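Local coordinates for haloacid dehalogenase domain protein hydrolase (Planctomyces limnophilus, PDB 4OVY) that probably acts as a hydrolase, perhaps a phosphatase, of the haloacid dehalogenase superfamily and binds a calcium ion in the crystal, at residues R63-A68 with I84-P89; E78-V83 with M104-G109; L57-D62 with E116-E121. One frame throughout, in Å; residues are numbered along the deposited sequence.

Contact 1. Residues R63-A68 with I84-P89; sequences RVRLLA and IEKDLP
Ile84 meets Val64 and Ala68 where the chain leaving helix 80-84 packs across the last turns of helix 55-67. These helices belong to an all-helical insertion between the strands 38-41 and 156-161 of the central sheet, a position consistent with the C1-type cap of haloacid dehalogenase enzymes. Beyond CB, the CG1 of Ile84 comes first, 4.3 Å from Val64 CG1. With CG1 beside the backbone N (chi1 -69°) and the chain then extended, the branch runs on to its terminal CD1, which reaches Ala68 CB at 4.3 Å. Trp74 touches both Val64 and Ile84, widening this small apolar patch.

Two residues further on, the polypeptide turns in a Schellman motif, with Lys86 at positive phi (62°). Asp87 then takes the N-cap position of helix 88-91, its OD1 weakly bonded to Ala90 N, and forms a salt bridge to Arg81 of the preceding helix. The contact lies at the surface, with Val64 its buried member. Arg65 stretches out from CG to NE, and its NH2 meets Lys86 CG at 4.2 Å, the methylene arriving at the edge of the guanidinium, near its plane. The two long chains run roughly perpendicular; Arg65 NE and Lys86 NZ lie 6.1 Å apart, though the lysine is poorly ordered.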
loop_
_atom_site.group_PDB
_atom_site.type_symbol
_atom_site.label_atom_id
_atom_site.label_comp_id
_atom_site.label_asym_id
_atom_site.label_seq_id
_atom_site.Cartn_x
_atom_site.Cartn_y
_atom_site.Cartn_z
ATOM N N ARG A 63 -11.081 12.359 -22.824
ATOM C CA ARG A 63 -11.454 10.963 -23.064
ATOM C C ARG A 63 -12.926 10.829 -23.465
ATOM O O ARG A 63 -13.238 10.122 -24.412
ATOM C CB ARG A 63 -11.144 10.104 -21.843
ATOM C CG ARG A 63 -9.655 9.999 -21.519
ATOM C CD ARG A 63 -8.856 9.335 -22.625
ATOM N NE ARG A 63 -9.309 7.971 -22.880
ATOM C CZ ARG A 63 -9.048 7.281 -23.983
ATOM N NH1 ARG A 63 -8.338 7.811 -24.977
ATOM N NH2 ARG A 63 -9.515 6.046 -24.092
ATOM N N VAL A 64 -13.818 11.515 -22.753
ATOM C CA VAL A 64 -15.252 11.501 -23.087
ATOM C C VAL A 64 -15.472 12.042 -24.501
ATOM O O VAL A 64 -16.195 11.444 -25.301
ATOM C CB VAL A 64 -16.088 12.287 -22.050
ATOM C CG1 VAL A 64 -17.499 12.578 -22.560
ATOM C CG2 VAL A 64 -16.150 11.519 -20.740
ATOM N N ARG A 65 -14.827 13.160 -24.816
ATOM C CA ARG A 65 -14.932 13.738 -26.157
ATOM C C ARG A 65 -14.479 12.766 -27.243
ATOM O O ARG A 65 -15.119 12.662 -28.285
ATOM C CB ARG A 65 -14.148 15.044 -26.247
ATOM C CG ARG A 65 -14.826 16.171 -25.492
ATOM C CD ARG A 65 -14.206 17.520 -25.790
ATOM N NE ARG A 65 -14.608 18.497 -24.782
ATOM C CZ ARG A 65 -13.851 18.917 -23.767
ATOM N NH1 ARG A 65 -12.607 18.468 -23.595
ATOM N NH2 ARG A 65 -14.346 19.810 -22.917
ATOM N N LEU A 66 -13.384 12.056 -26.992
ATOM C CA LEU A 66 -12.854 11.090 -27.953
ATOM C C LEU A 66 -13.821 9.913 -28.139
ATOM O O LEU A 66 -13.990 9.406 -29.252
ATOM C CB LEU A 66 -11.485 10.581 -27.488
ATOM C CG LEU A 66 -10.706 9.674 -28.440
ATOM C CD1 LEU A 66 -10.340 10.420 -29.717
ATOM C CD2 LEU A 66 -9.455 9.138 -27.756
ATOM N N LEU A 67 -14.462 9.498 -27.051
ATOM C CA LEU A 67 -15.357 8.335 -27.070
ATOM C C LEU A 67 -16.797 8.647 -27.497
ATOM O O LEU A 67 -17.559 7.727 -27.801
ATOM C CB LEU A 67 -15.381 7.685 -25.685
ATOM C CG LEU A 67 -14.052 7.088 -25.229
ATOM C CD1 LEU A 67 -14.093 6.805 -23.733
ATOM C CD2 LEU A 67 -13.713 5.835 -26.025
ATOM N N ALA A 68 -17.159 9.928 -27.530
ATOM C CA ALA A 68 -18.561 10.341 -27.641
ATOM C C ALA A 68 -19.240 9.913 -28.933
ATOM O O ALA A 68 -20.466 9.813 -28.977
ATOM C CB ALA A 68 -18.697 11.847 -27.461
ATOM N N ILE A 84 -19.754 17.042 -22.446
ATOM C CA ILE A 84 -19.930 17.364 -23.859
ATOM C C ILE A 84 -20.301 18.834 -24.071
ATOM O O ILE A 84 -19.778 19.480 -24.981
ATOM C CB ILE A 84 -20.990 16.445 -24.503
ATOM C CG1 ILE A 84 -20.442 15.017 -24.591
ATOM C CG2 ILE A 84 -21.391 16.949 -25.890
ATOM C CD1 ILE A 84 -21.488 13.970 -24.910
ATOM N N GLU A 85 -21.194 19.360 -23.234
ATOM C CA GLU A 85 -21.624 20.758 -23.358
ATOM C C GLU A 85 -20.696 21.742 -22.647
ATOM O O GLU A 85 -20.985 22.938 -22.607
ATOM C CB GLU A 85 -23.058 20.928 -22.853
ATOM C CG GLU A 85 -24.058 20.091 -23.632
ATOM C CD GLU A 85 -25.501 20.414 -23.311
ATOM O OE1 GLU A 85 -25.755 21.174 -22.350
ATOM O OE2 GLU A 85 -26.386 19.894 -24.027
ATOM N N LYS A 86 -19.594 21.244 -22.089
ATOM C CA LYS A 86 -18.568 22.090 -21.478
ATOM C C LYS A 86 -19.132 22.885 -20.294
ATOM O O LYS A 86 -18.825 24.064 -20.120
ATOM C CB LYS A 86 -17.961 23.035 -22.527
ATOM C CG LYS A 86 -17.539 22.345 -23.819
ATOM C CD LYS A 86 -17.158 23.347 -24.894
ATOM C CE LYS A 86 -16.906 22.654 -26.223
ATOM N NZ LYS A 86 -16.645 23.628 -27.319
ATOM N N ASP A 87 -19.946 22.215 -19.482
ATOM C CA ASP A 87 -20.674 22.841 -18.382
ATOM C C ASP A 87 -19.852 22.768 -17.089
ATOM O O ASP A 87 -20.063 21.890 -16.254
ATOM C CB ASP A 87 -22.025 22.130 -18.218
ATOM C CG ASP A 87 -22.961 22.843 -17.265
ATOM O OD1 ASP A 87 -22.502 23.708 -16.487
ATOM O OD2 ASP A 87 -24.172 22.526 -17.294
ATOM N N LEU A 88 -18.923 23.704 -16.915
ATOM C CA LEU A 88 -17.975 23.614 -15.796
ATOM C C LEU A 88 -18.635 23.645 -14.403
ATOM O O LEU A 88 -18.206 22.910 -13.513
ATOM C CB LEU A 88 -16.867 24.675 -15.911
ATOM C CG LEU A 88 -15.634 24.468 -15.016
ATOM C CD1 LEU A 88 -15.096 23.045 -15.108
ATOM C CD2 LEU A 88 -14.534 25.466 -15.359
ATOM N N PRO A 89 -19.675 24.478 -14.204
ATOM C CA PRO A 89 -20.391 24.451 -12.914
ATOM C C PRO A 89 -21.014 23.096 -12.543
ATOM O O PRO A 89 -20.997 22.714 -11.377
ATOM C CB PRO A 89 -21.485 25.507 -13.100
ATOM C CG PRO A 89 -20.901 26.466 -14.075
ATOM C CD PRO A 89 -20.083 25.635 -15.024
#

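Contact 2. Residues E78-V83 with M104-G109; sequences EPFRAV and MATHAG
Ala105, near the end of helix 95-106, offers its methyl to the aromatic ring of Phe80 from the first turn of helix 80-84. Its CB lies 4.3 Å from Phe80 CZ, at the ring edge and near the ring plane. Thr106 follows and comes closer, its CG2 standing 3.9 Å from Phe80 CE1, again at the edge. Phe80 and Thr106 overlap alongside one another, running antiparallel. Thr106 divides its branches by chemistry: with chi1 at 51°, CG2 faces the ring while OG1 turns back on its own helix and is hydrogen-bonded to the carbonyl oxygens of Leu102 and Thr103. His107 follows, its NE2 hydrogen-bonded to Arg63 NE and its ND1 to Thr103 O, and at Gly109, where phi is positive (92°), the backbone bonds to Arg203 of strand 198-204.

Phe80 is itself placed by the start of its helix. Pro79, preceded by a cis peptide bond, occupies the N-cap position, and Glu78 reaches over the first turn. The syn lone pair of Glu78 OE2 receives Arg81 NE at 2.7 Å, only 5° out of the guanidinium plane, and Glu78 OE1 accepts a weak bond from Ala82 N. The Phe80 ring also stacks on Trp74 and touches Val64 and Leu102. No hydrogen bond links the segments 78-83 and 104-109: Thr106 OG1 is bonded to its own helix and Glu78 to Arg81. What joins them is van der Waals contact between two methyl groups and an aromatic edge, which depends on close fit and brings no directional bond across these segments to fix the ring's rotation.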
loop_
_atom_site.group_PDB
_atom_site.type_symbol
_atom_site.label_atom_id
_atom_site.label_comp_id
_atom_site.label_asym_id
_atom_site.label_seq_id
_atom_site.Cartn_x
_atom_site.Cartn_y
_atom_site.Cartn_z
ATOM N N GLU A 78 -26.077 12.211 -17.570
ATOM C CA GLU A 78 -25.074 12.926 -16.761
ATOM C C GLU A 78 -24.077 11.920 -16.194
ATOM O O GLU A 78 -24.431 10.765 -15.959
ATOM C CB GLU A 78 -25.732 13.696 -15.609
ATOM C CG GLU A 78 -26.702 14.792 -16.033
ATOM C CD GLU A 78 -26.052 15.906 -16.840
ATOM O OE1 GLU A 78 -24.804 15.993 -16.883
ATOM O OE2 GLU A 78 -26.800 16.705 -17.445
ATOM N N PRO A 79 -22.828 12.349 -15.961
ATOM C CA PRO A 79 -22.256 13.681 -16.178
ATOM C C PRO A 79 -21.729 13.905 -17.601
ATOM O O PRO A 79 -21.135 14.942 -17.876
ATOM C CB PRO A 79 -21.088 13.704 -15.192
ATOM C CG PRO A 79 -20.622 12.293 -15.169
ATOM C CD PRO A 79 -21.839 11.429 -15.368
ATOM N N PHE A 80 -21.955 12.948 -18.495
ATOM C CA PHE A 80 -21.414 13.019 -19.853
ATOM C C PHE A 80 -21.963 14.215 -20.617
ATOM O O PHE A 80 -21.226 14.866 -21.354
ATOM C CB PHE A 80 -21.697 11.720 -20.605
ATOM C CG PHE A 80 -21.216 10.501 -19.873
ATOM C CD1 PHE A 80 -19.881 10.128 -19.927
ATOM C CD2 PHE A 80 -22.088 9.753 -19.091
ATOM C CE1 PHE A 80 -19.431 9.018 -19.236
ATOM C CE2 PHE A 80 -21.644 8.641 -18.396
ATOM C CZ PHE A 80 -20.312 8.269 -18.472
ATOM N N ARG A 81 -23.248 14.504 -20.421
ATOM C CA ARG A 81 -23.891 15.684 -21.007
ATOM C C ARG A 81 -23.119 16.951 -20.628
ATOM O O ARG A 81 -22.750 17.753 -21.499
ATOM C CB ARG A 81 -25.349 15.767 -20.527
ATOM C CG ARG A 81 -26.232 16.796 -21.231
ATOM C CD ARG A 81 -25.982 18.232 -20.789
ATOM N NE ARG A 81 -25.908 18.375 -19.334
ATOM C CZ ARG A 81 -25.465 19.460 -18.694
ATOM N NH1 ARG A 81 -25.443 19.471 -17.369
ATOM N NH2 ARG A 81 -25.054 20.535 -19.361
ATOM N N ALA A 82 -22.864 17.122 -19.331
ATOM C CA ALA A 82 -22.095 18.271 -18.839
ATOM C C ALA A 82 -20.713 18.340 -19.483
ATOM O O ALA A 82 -20.242 19.422 -19.846
ATOM C CB ALA A 82 -21.961 18.214 -17.325
ATOM N N VAL A 83 -20.069 17.185 -19.634
ATOM C CA VAL A 83 -18.735 17.126 -20.246
ATOM C C VAL A 83 -18.797 17.590 -21.702
ATOM O O VAL A 83 -18.009 18.437 -22.130
ATOM C CB VAL A 83 -18.131 15.708 -20.176
ATOM C CG1 VAL A 83 -16.796 15.655 -20.903
ATOM C CG2 VAL A 83 -17.963 15.256 -18.731
HETATM N N MSE A 104 -13.902 5.377 -14.237
HETATM C CA MSE A 104 -14.293 3.969 -14.159
HETATM C C MSE A 104 -15.179 3.587 -15.316
HETATM O O MSE A 104 -14.948 2.569 -15.965
HETATM C CB MSE A 104 -15.042 3.738 -12.841
HETATM C CG MSE A 104 -15.645 2.349 -12.662
HETATM SE SE MSE A 104 -16.991 2.402 -11.220
HETATM C CE MSE A 104 -18.445 3.341 -12.175
ATOM N N ALA A 105 -16.200 4.400 -15.586
ATOM C CA ALA A 105 -17.189 4.071 -16.614
ATOM C C ALA A 105 -16.622 4.114 -18.035
ATOM O O ALA A 105 -17.190 3.509 -18.937
ATOM C CB ALA A 105 -18.397 4.995 -16.507
ATOM N N THR A 106 -15.512 4.828 -18.225
ATOM C CA THR A 106 -14.954 5.064 -19.552
ATOM C C THR A 106 -13.710 4.237 -19.855
ATOM O O THR A 106 -13.213 4.281 -20.977
ATOM C CB THR A 106 -14.631 6.560 -19.762
ATOM O OG1 THR A 106 -13.841 7.060 -18.673
ATOM C CG2 THR A 106 -15.922 7.366 -19.856
ATOM N N HIS A 107 -13.206 3.489 -18.872
ATOM C CA HIS A 107 -12.006 2.667 -19.065
ATOM C C HIS A 107 -12.102 1.248 -18.509
ATOM O O HIS A 107 -11.079 0.610 -18.264
ATOM C CB HIS A 107 -10.811 3.382 -18.452
ATOM C CG HIS A 107 -10.526 4.697 -19.093
ATOM N ND1 HIS A 107 -11.197 5.849 -18.750
ATOM C CD2 HIS A 107 -9.680 5.035 -20.092
ATOM C CE1 HIS A 107 -10.760 6.849 -19.495
ATOM N NE2 HIS A 107 -9.837 6.380 -20.314
ATOM N N ALA A 108 -13.316 0.746 -18.317
ATOM C CA ALA A 108 -13.513 -0.615 -17.826
ATOM C C ALA A 108 -13.217 -1.612 -18.936
ATOM O O ALA A 108 -13.451 -1.323 -20.101
ATOM C CB ALA A 108 -14.939 -0.803 -17.322
ATOM N N GLY A 109 -12.692 -2.775 -18.569
ATOM C CA GLY A 109 -12.436 -3.853 -19.526
ATOM C C GLY A 109 -11.047 -3.858 -20.144
ATOM O O GLY A 109 -10.672 -4.823 -20.818
#

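Contact 3. Residues L57-D62 with E116-E121; sequences LAFALD and ENIVTE
Phe59 inserts its ring between helix 55-67 and helix 112-125, touching Ile118 and Val119 in a buried helix-helix contact of what is probably the C1-type cap. Its CG stands anti to the backbone N (chi1 165°), which carries the ring out to the neighbouring helix. CE1 and CZ, the far corner of the ring, do the touching. Ile118 CG2 lies in the ring plane at the edge, 3.9 Å from Phe59 CE1, and its CG1 branch leads away from the contact. Val119 adds CG2, which is anti to its carbonyl carbon and approaches Phe59 CZ obliquely at 4.0 Å; the CA of Val119 sits 4.1 Å from Phe59 CE1, so the ring reaches the backbone of the other helix.

Trp122 meets the ring edge-to-face and Phe167 also meets it, the planes at about 50°. Trp122 NE1 is hydrogen-bonded to Asp62 OD2, a polar link between the same two helices. On the far helix, Thr120 turns its hydroxyl back on its own backbone. OG1 donates to Glu116 O at 3.0 Å from above the carbonyl plane, and the same oxygen also accepts from Thr120 N.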
loop_
_atom_site.group_PDB
_atom_site.type_symbol
_atom_site.label_atom_id
_atom_site.label_comp_id
_atom_site.label_asym_id
_atom_site.label_seq_id
_atom_site.Cartn_x
_atom_site.Cartn_y
_atom_site.Cartn_z
ATOM N N LEU A 57 -9.697 15.673 -14.224
ATOM C CA LEU A 57 -10.975 16.057 -14.840
ATOM C C LEU A 57 -10.755 16.521 -16.284
ATOM O O LEU A 57 -11.534 16.159 -17.180
ATOM C CB LEU A 57 -11.713 17.105 -13.999
ATOM C CG LEU A 57 -13.135 17.462 -14.454
ATOM C CD1 LEU A 57 -14.012 16.225 -14.600
ATOM C CD2 LEU A 57 -13.757 18.459 -13.485
ATOM N N ALA A 58 -9.684 17.287 -16.519
ATOM C CA ALA A 58 -9.295 17.666 -17.884
ATOM C C ALA A 58 -9.071 16.417 -18.751
ATOM O O ALA A 58 -9.528 16.353 -19.889
ATOM C CB ALA A 58 -8.045 18.544 -17.876
ATOM N N PHE A 59 -8.360 15.435 -18.202
ATOM C CA PHE A 59 -8.130 14.150 -18.877
ATOM C C PHE A 59 -9.457 13.462 -19.198
ATOM O O PHE A 59 -9.694 13.063 -20.340
ATOM C CB PHE A 59 -7.231 13.266 -17.993
ATOM C CG PHE A 59 -7.199 11.813 -18.374
ATOM C CD1 PHE A 59 -6.395 11.366 -19.417
ATOM C CD2 PHE A 59 -7.922 10.875 -17.645
ATOM C CE1 PHE A 59 -6.336 10.022 -19.748
ATOM C CE2 PHE A 59 -7.874 9.531 -17.974
ATOM C CZ PHE A 59 -7.084 9.099 -19.028
ATOM N N ALA A 60 -10.327 13.355 -18.197
ATOM C CA ALA A 60 -11.632 12.704 -18.372
ATOM C C ALA A 60 -12.463 13.397 -19.456
ATOM O O ALA A 60 -13.124 12.732 -20.258
ATOM C CB ALA A 60 -12.390 12.672 -17.052
ATOM N N LEU A 61 -12.414 14.726 -19.484
ATOM C CA LEU A 61 -13.076 15.514 -20.525
ATOM C C LEU A 61 -12.605 15.136 -21.931
ATOM O O LEU A 61 -13.426 14.928 -22.839
ATOM C CB LEU A 61 -12.868 17.021 -20.284
ATOM C CG LEU A 61 -13.967 17.743 -19.489
ATOM C CD1 LEU A 61 -14.344 17.028 -18.197
ATOM C CD2 LEU A 61 -13.577 19.190 -19.210
ATOM N N ASP A 62 -11.291 15.051 -22.117
ATOM C CA ASP A 62 -10.740 14.684 -23.428
ATOM C C ASP A 62 -11.120 13.256 -23.804
ATOM O O ASP A 62 -11.468 12.975 -24.963
ATOM C CB ASP A 62 -9.219 14.859 -23.462
ATOM C CG ASP A 62 -8.797 16.317 -23.555
ATOM O OD1 ASP A 62 -9.666 17.183 -23.806
ATOM O OD2 ASP A 62 -7.586 16.597 -23.384
ATOM N N GLU A 116 -2.457 2.833 -18.332
ATOM C CA GLU A 116 -1.209 3.575 -18.129
ATOM C C GLU A 116 -0.734 4.233 -19.422
ATOM O O GLU A 116 -0.376 5.411 -19.422
ATOM C CB GLU A 116 -0.110 2.663 -17.560
ATOM C CG GLU A 116 1.242 3.360 -17.416
ATOM C CD GLU A 116 2.329 2.493 -16.816
ATOM O OE1 GLU A 116 3.487 2.949 -16.788
ATOM O OE2 GLU A 116 2.047 1.369 -16.371
ATOM N N ASN A 117 -0.738 3.477 -20.522
ATOM C CA ASN A 117 -0.347 4.026 -21.833
ATOM C C ASN A 117 -1.210 5.211 -22.264
ATOM O O ASN A 117 -0.710 6.189 -22.812
ATOM C CB ASN A 117 -0.387 2.937 -22.910
ATOM C CG ASN A 117 0.710 1.897 -22.738
ATOM O OD1 ASN A 117 1.711 2.127 -22.053
ATOM N ND2 ASN A 117 0.527 0.739 -23.371
ATOM N N ILE A 118 -2.510 5.113 -22.014
ATOM C CA ILE A 118 -3.445 6.191 -22.305
ATOM C C ILE A 118 -3.127 7.447 -21.485
ATOM O O ILE A 118 -3.061 8.549 -22.030
ATOM C CB ILE A 118 -4.909 5.725 -22.086
ATOM C CG1 ILE A 118 -5.314 4.809 -23.244
ATOM C CG2 ILE A 118 -5.865 6.910 -21.999
ATOM C CD1 ILE A 118 -6.589 4.027 -23.022
ATOM N N VAL A 119 -2.933 7.273 -20.185
ATOM C CA VAL A 119 -2.560 8.384 -19.308
ATOM C C VAL A 119 -1.230 9.022 -19.733
ATOM O O VAL A 119 -1.111 10.244 -19.797
ATOM C CB VAL A 119 -2.457 7.925 -17.837
ATOM C CG1 VAL A 119 -1.815 9.004 -16.972
ATOM C CG2 VAL A 119 -3.835 7.564 -17.296
ATOM N N THR A 120 -0.240 8.190 -20.010
ATOM C CA THR A 120 1.103 8.671 -20.370
ATOM C C THR A 120 1.092 9.485 -21.659
ATOM O O THR A 120 1.721 10.540 -21.749
ATOM C CB THR A 120 2.076 7.490 -20.487
ATOM O OG1 THR A 120 2.204 6.880 -19.198
ATOM C CG2 THR A 120 3.452 7.946 -20.979
ATOM N N GLU A 121 0.369 8.998 -22.657
ATOM C CA GLU A 121 0.238 9.718 -23.903
ATOM C C GLU A 121 -0.523 11.029 -23.721
ATOM O O GLU A 121 -0.124 12.050 -24.265
ATOM C CB GLU A 121 -0.409 8.833 -24.962
ATOM C CG GLU A 121 0.511 7.717 -25.427
ATOM C CD GLU A 121 1.786 8.247 -26.061
ATOM O OE1 GLU A 121 1.739 8.637 -27.251
ATOM O OE2 GLU A 121 2.829 8.280 -25.362
#

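Overall arrangement
Helix 55-67 connects the set, supplying a segment to contact 1 and another to contact 3, while contact 2 joins helices that pack against it. The centres of contacts 1 and 2 are about 9 Å apart, and each lies about 13 Å from that of contact 3. Val64 CG1 packs on Val83 CG1 at 3.6 Å, bringing segment 78-83 against segment 63-68. His107 NE2 lies 4.1 Å from Phe59 CZ, linking contacts 2 and 3. Contacts 1 and 2 are remote from the calcium site of Asp42, Asp44 and Asn234; contact 3 comes closer, with the Phe59 side chain about 10 Å from that of Asp44.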